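PDB 5OL0: putative silent information regulator 2 from Leishmania infantum, which probably removes acetyl groups from lysine side chains of proteins in an NAD-dependent reaction, as a zinc-containing class I sirtuin thought to regulate gene expression. Local coordinates for residues P10-E22 with D275-Q287. Numbering follows the deposited sequence.
Sequences PHQEHVLGEPTLE and DVCRDVLFRGDCQ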
loop_
_atom_site.group_PDB
_atom_site.type_symbol
_atom_site.label_atom_id
_atom_site.label_comp_id
_atom_site.label_asym_id
_atom_site.label_seq_id
_atom_site.Cartn_x
_atom_site.Cartn_y
_atom_site.Cartn_z
ATOM N N PRO A 10 27.063 -23.005 -4.458
ATOM C CA PRO A 10 27.419 -21.701 -5.086
ATOM C C PRO A 10 26.230 -20.879 -5.646
ATOM O O PRO A 10 26.129 -19.698 -5.322
ATOM C CB PRO A 10 28.365 -22.104 -6.211
ATOM C CG PRO A 10 29.047 -23.331 -5.698
ATOM C CD PRO A 10 28.034 -24.056 -4.833
ATOM N N HIS A 11 25.344 -21.509 -6.429
ATOM C CA HIS A 11 24.164 -20.826 -7.045
ATOM C C HIS A 11 23.168 -20.177 -6.034
ATOM O O HIS A 11 22.383 -19.315 -6.423
ATOM C CB HIS A 11 23.426 -21.744 -8.062
ATOM C CG HIS A 11 22.751 -22.928 -7.445
ATOM N ND1 HIS A 11 21.481 -22.859 -6.910
ATOM C CD2 HIS A 11 23.172 -24.198 -7.244
ATOM C CE1 HIS A 11 21.148 -24.039 -6.411
ATOM N NE2 HIS A 11 22.154 -24.871 -6.607
ATOM N N GLN A 12 23.251 -20.594 -4.770
ATOM C CA GLN A 12 22.569 -19.955 -3.645
ATOM C C GLN A 12 23.332 -18.807 -2.935
ATOM O O GLN A 12 22.754 -18.170 -2.067
ATOM C CB GLN A 12 22.204 -21.022 -2.622
ATOM C CG GLN A 12 21.285 -22.087 -3.195
ATOM C CD GLN A 12 20.828 -23.038 -2.132
ATOM O OE1 GLN A 12 21.636 -23.798 -1.562
ATOM N NE2 GLN A 12 19.532 -22.985 -1.821
ATOM N N GLU A 13 24.593 -18.512 -3.275
ATOM C CA GLU A 13 25.243 -17.309 -2.712
ATOM C C GLU A 13 24.359 -16.106 -3.006
ATOM O O GLU A 13 24.075 -15.779 -4.197
ATOM C CB GLU A 13 26.623 -17.013 -3.333
ATOM C CG GLU A 13 27.754 -17.797 -2.728
ATOM C CD GLU A 13 28.006 -17.465 -1.274
ATOM O OE1 GLU A 13 27.801 -16.296 -0.837
ATOM O OE2 GLU A 13 28.418 -18.408 -0.589
ATOM N N HIS A 14 24.024 -15.412 -1.929
ATOM C CA HIS A 14 23.080 -14.326 -1.955
ATOM C C HIS A 14 23.717 -12.980 -2.322
ATOM O O HIS A 14 24.744 -12.574 -1.788
ATOM C CB HIS A 14 22.368 -14.202 -0.591
ATOM C CG HIS A 14 20.970 -13.713 -0.736
ATOM N ND1 HIS A 14 20.697 -12.404 -1.018
ATOM C CD2 HIS A 14 19.776 -14.367 -0.764
ATOM C CE1 HIS A 14 19.397 -12.252 -1.184
ATOM N NE2 HIS A 14 18.815 -13.426 -1.032
ATOM N N VAL A 15 23.038 -12.228 -3.160
ATOM C CA VAL A 15 23.460 -10.851 -3.464
ATOM C C VAL A 15 23.683 -10.009 -2.182
ATOM O O VAL A 15 24.496 -9.073 -2.197
ATOM C CB VAL A 15 22.402 -10.194 -4.395
ATOM C CG1 VAL A 15 22.551 -8.709 -4.519
ATOM C CG2 VAL A 15 22.500 -10.805 -5.786
ATOM N N LEU A 16 22.959 -10.303 -1.091
ATOM C CA LEU A 16 23.112 -9.515 0.143
ATOM C C LEU A 16 24.296 -9.961 1.044
ATOM O O LEU A 16 24.544 -9.311 2.062
ATOM C CB LEU A 16 21.823 -9.511 0.975
ATOM C CG LEU A 16 20.620 -8.801 0.394
ATOM C CD1 LEU A 16 19.412 -9.044 1.303
ATOM C CD2 LEU A 16 20.884 -7.305 0.220
ATOM N N GLY A 17 24.955 -11.071 0.704
ATOM C CA GLY A 17 25.994 -11.662 1.539
ATOM C C GLY A 17 25.268 -12.527 2.528
ATOM O O GLY A 17 25.031 -13.683 2.273
ATOM N N GLU A 18 24.846 -11.944 3.644
ATOM C CA GLU A 18 23.987 -12.640 4.605
ATOM C C GLU A 18 22.571 -12.170 4.418
ATOM O O GLU A 18 22.317 -10.985 4.536
ATOM C CB GLU A 18 24.432 -12.353 6.033
ATOM C CG GLU A 18 25.815 -12.878 6.355
ATOM C CD GLU A 18 25.907 -14.367 6.081
ATOM O OE1 GLU A 18 25.221 -15.143 6.798
ATOM O OE2 GLU A 18 26.631 -14.749 5.124
ATOM N N PRO A 19 21.638 -13.081 4.128
ATOM C CA PRO A 19 20.252 -12.656 3.858
ATOM C C PRO A 19 19.456 -12.405 5.160
ATOM O O PRO A 19 18.487 -13.108 5.474
ATOM C CB PRO A 19 19.685 -13.848 3.036
ATOM C CG PRO A 19 20.433 -15.018 3.546
ATOM C CD PRO A 19 21.833 -14.517 3.835
ATOM N N THR A 20 19.887 -11.409 5.923
ATOM C CA THR A 20 19.344 -11.143 7.268
ATOM C C THR A 20 19.083 -9.644 7.347
ATOM O O THR A 20 19.522 -8.874 6.491
ATOM C CB THR A 20 20.375 -11.484 8.359
ATOM O OG1 THR A 20 21.524 -10.679 8.143
ATOM C CG2 THR A 20 20.820 -12.941 8.264
ATOM N N LEU A 21 18.402 -9.202 8.381
ATOM C CA LEU A 21 18.157 -7.749 8.488
ATOM C C LEU A 21 19.469 -6.987 8.644
ATOM O O LEU A 21 19.642 -5.882 8.078
ATOM C CB LEU A 21 17.144 -7.466 9.604
ATOM C CG LEU A 21 15.743 -7.967 9.260
ATOM C CD1 LEU A 21 14.911 -8.014 10.518
ATOM C CD2 LEU A 21 15.093 -7.100 8.195
ATOM N N GLU A 22 20.391 -7.587 9.404
ATOM C CA GLU A 22 21.766 -7.109 9.525
ATOM C C GLU A 22 22.532 -7.015 8.195
ATOM O O GLU A 22 23.112 -5.947 7.868
ATOM C CB GLU A 22 22.554 -8.016 10.492
ATOM C CG GLU A 22 24.012 -7.591 10.707
ATOM C CD GLU A 22 24.708 -8.322 11.865
ATOM O OE1 GLU A 22 24.423 -9.522 12.078
ATOM O OE2 GLU A 22 25.542 -7.679 12.540
ATOM N N ASP A 275 20.578 -16.693 -13.152
ATOM C CA ASP A 275 20.028 -15.601 -12.346
ATOM C C ASP A 275 20.354 -15.698 -10.826
ATOM O O ASP A 275 19.924 -16.652 -10.124
ATOM C CB ASP A 275 18.498 -15.483 -12.580
ATOM C CG ASP A 275 17.721 -16.807 -12.343
ATOM O OD1 ASP A 275 18.300 -17.814 -11.894
ATOM O OD2 ASP A 275 16.495 -16.830 -12.606
ATOM N N VAL A 276 21.101 -14.708 -10.321
ATOM C CA VAL A 276 21.486 -14.655 -8.878
ATOM C C VAL A 276 20.321 -14.809 -7.843
ATOM O O VAL A 276 19.137 -14.595 -8.138
ATOM C CB VAL A 276 22.338 -13.395 -8.491
ATOM C CG1 VAL A 276 23.724 -13.411 -9.165
ATOM C CG2 VAL A 276 21.566 -12.090 -8.719
ATOM N N CYS A 277 20.707 -15.210 -6.632
ATOM C CA CYS A 277 19.812 -15.411 -5.529
ATOM C C CYS A 277 19.705 -14.033 -4.822
ATOM O O CYS A 277 20.669 -13.539 -4.217
ATOM C CB CYS A 277 20.368 -16.528 -4.650
ATOM S SG CYS A 277 19.488 -16.764 -3.103
ATOM N N ARG A 278 18.558 -13.374 -5.023
ATOM C CA ARG A 278 18.385 -11.983 -4.625
ATOM C C ARG A 278 17.130 -11.677 -3.771
ATOM O O ARG A 278 16.985 -10.551 -3.356
ATOM C CB ARG A 278 18.516 -11.033 -5.850
ATOM C CG ARG A 278 17.707 -11.357 -7.108
ATOM C CD ARG A 278 16.249 -11.065 -6.904
ATOM N NE ARG A 278 15.442 -11.155 -8.108
ATOM C CZ ARG A 278 15.149 -10.152 -8.933
ATOM N NH1 ARG A 278 15.602 -8.909 -8.773
ATOM N NH2 ARG A 278 14.369 -10.415 -9.946
ATOM N N ASP A 279 16.268 -12.661 -3.528
ATOM C CA ASP A 279 15.026 -12.531 -2.756
ATOM C C ASP A 279 15.226 -13.044 -1.368
ATOM O O ASP A 279 16.027 -13.954 -1.140
ATOM C CB ASP A 279 13.904 -13.372 -3.376
ATOM C CG ASP A 279 13.537 -12.924 -4.744
ATOM O OD1 ASP A 279 13.749 -11.745 -5.061
ATOM O OD2 ASP A 279 13.030 -13.751 -5.524
ATOM N N VAL A 280 14.617 -12.344 -0.420
ATOM C CA VAL A 280 14.534 -12.784 0.951
ATOM C C VAL A 280 13.152 -12.485 1.511
ATOM O O VAL A 280 12.551 -11.462 1.158
ATOM C CB VAL A 280 15.674 -12.140 1.748
ATOM C CG1 VAL A 280 15.569 -10.639 1.743
ATOM C CG2 VAL A 280 15.693 -12.690 3.140
ATOM N N LEU A 281 12.631 -13.417 2.302
ATOM C CA LEU A 281 11.357 -13.277 3.016
ATOM C C LEU A 281 11.557 -13.196 4.508
ATOM O O LEU A 281 12.165 -14.090 5.092
ATOM C CB LEU A 281 10.486 -14.459 2.776
ATOM C CG LEU A 281 9.120 -14.494 3.426
ATOM C CD1 LEU A 281 8.193 -13.409 2.923
ATOM C CD2 LEU A 281 8.561 -15.862 3.106
ATOM N N PHE A 282 11.113 -12.096 5.113
ATOM C CA PHE A 282 11.214 -11.891 6.542
ATOM C C PHE A 282 9.804 -12.022 7.043
ATOM O O PHE A 282 8.954 -11.149 6.783
ATOM C CB PHE A 282 11.783 -10.515 6.858
ATOM C CG PHE A 282 13.242 -10.362 6.479
ATOM C CD1 PHE A 282 14.210 -11.120 7.099
ATOM C CD2 PHE A 282 13.635 -9.435 5.520
ATOM C CE1 PHE A 282 15.551 -10.984 6.774
ATOM C CE2 PHE A 282 14.991 -9.251 5.206
ATOM C CZ PHE A 282 15.940 -10.055 5.805
ATOM N N ARG A 283 9.549 -13.112 7.785
ATOM C CA ARG A 283 8.221 -13.405 8.371
ATOM C C ARG A 283 8.058 -12.634 9.668
ATOM O O ARG A 283 8.965 -11.944 10.096
ATOM C CB ARG A 283 8.120 -14.888 8.701
ATOM C CG ARG A 283 8.257 -15.861 7.567
ATOM C CD ARG A 283 7.214 -15.635 6.510
ATOM N NE ARG A 283 5.872 -16.143 6.851
ATOM C CZ ARG A 283 5.381 -17.347 6.534
ATOM N NH1 ARG A 283 6.092 -18.259 5.889
ATOM N NH2 ARG A 283 4.144 -17.628 6.865
ATOM N N GLY A 284 6.934 -12.780 10.350
ATOM C CA GLY A 284 6.744 -12.034 11.595
ATOM C C GLY A 284 6.117 -10.662 11.345
ATOM O O GLY A 284 5.611 -10.354 10.263
ATOM N N ASP A 285 6.124 -9.849 12.379
ATOM C CA ASP A 285 5.510 -8.555 12.369
ATOM C C ASP A 285 6.453 -7.578 11.653
ATOM O O ASP A 285 7.594 -7.296 12.117
ATOM C CB ASP A 285 5.323 -8.094 13.798
ATOM C CG ASP A 285 4.532 -6.805 13.914
ATOM O OD1 ASP A 285 4.058 -6.195 12.919
ATOM O OD2 ASP A 285 4.409 -6.383 15.063
ATOM N N CYS A 286 5.945 -7.036 10.558
ATOM C CA CYS A 286 6.705 -6.084 9.738
ATOM C C CYS A 286 7.075 -4.830 10.572
ATOM O O CYS A 286 8.148 -4.248 10.348
ATOM C CB CYS A 286 5.927 -5.763 8.478
ATOM S SG CYS A 286 4.345 -4.899 8.751
ATOM N N GLN A 287 6.274 -4.494 11.590
ATOM C CA GLN A 287 6.578 -3.356 12.411
ATOM C C GLN A 287 7.877 -3.642 13.201
ATOM O O GLN A 287 8.761 -2.777 13.260
ATOM C CB GLN A 287 5.410 -2.986 13.350
ATOM C CG GLN A 287 4.109 -2.741 12.638
ATOM C CD GLN A 287 4.115 -1.554 11.720
ATOM O OE1 GLN A 287 4.909 -0.604 11.880
ATOM N NE2 GLN A 287 3.151 -1.525 10.832
HETATM O O HOH W 1 23.462 -16.127 -6.562
#
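His14 reaches from the N-terminal arm to Asp279 and Cys277, at the start of 279-282, an outermost strand of the parallel sheet in the sirtuin Rossmann-type domain. Its imidazole is held at both nitrogens: NE2 donates to Asp279 O at 2.8 Å, almost straight at 177°, while ND1 accepts from Leu16 N within the arm's own type I turn. Both partners lie in the ring plane, which fixes its rotation. Asp279 O, however, is met from above its carbonyl plane. Cys277 O sits over the centre of one imidazole face and also takes Val15 N at 2.9 Å; Pro19 CB covers the opposite face near the rim. Cys277 turns its sulfur away from its own amide (chi1 172°), and SG comes obliquely to the ring, 3.4 Å from His14 CD2. Before the strand, a water accepts from Cys277 N; its link to Glu13 O is doubtfully short. Further along, Phe282 touches Val240 of the adjoining strand and Asn289 of helix 286-296. Val280 CG2, of the same strand, lies on one face of the Phe282 ring, toward the rim; over the middle of the opposite face Leu21 lays CD2, a CH-pi contact 3.8 Å from the centroid.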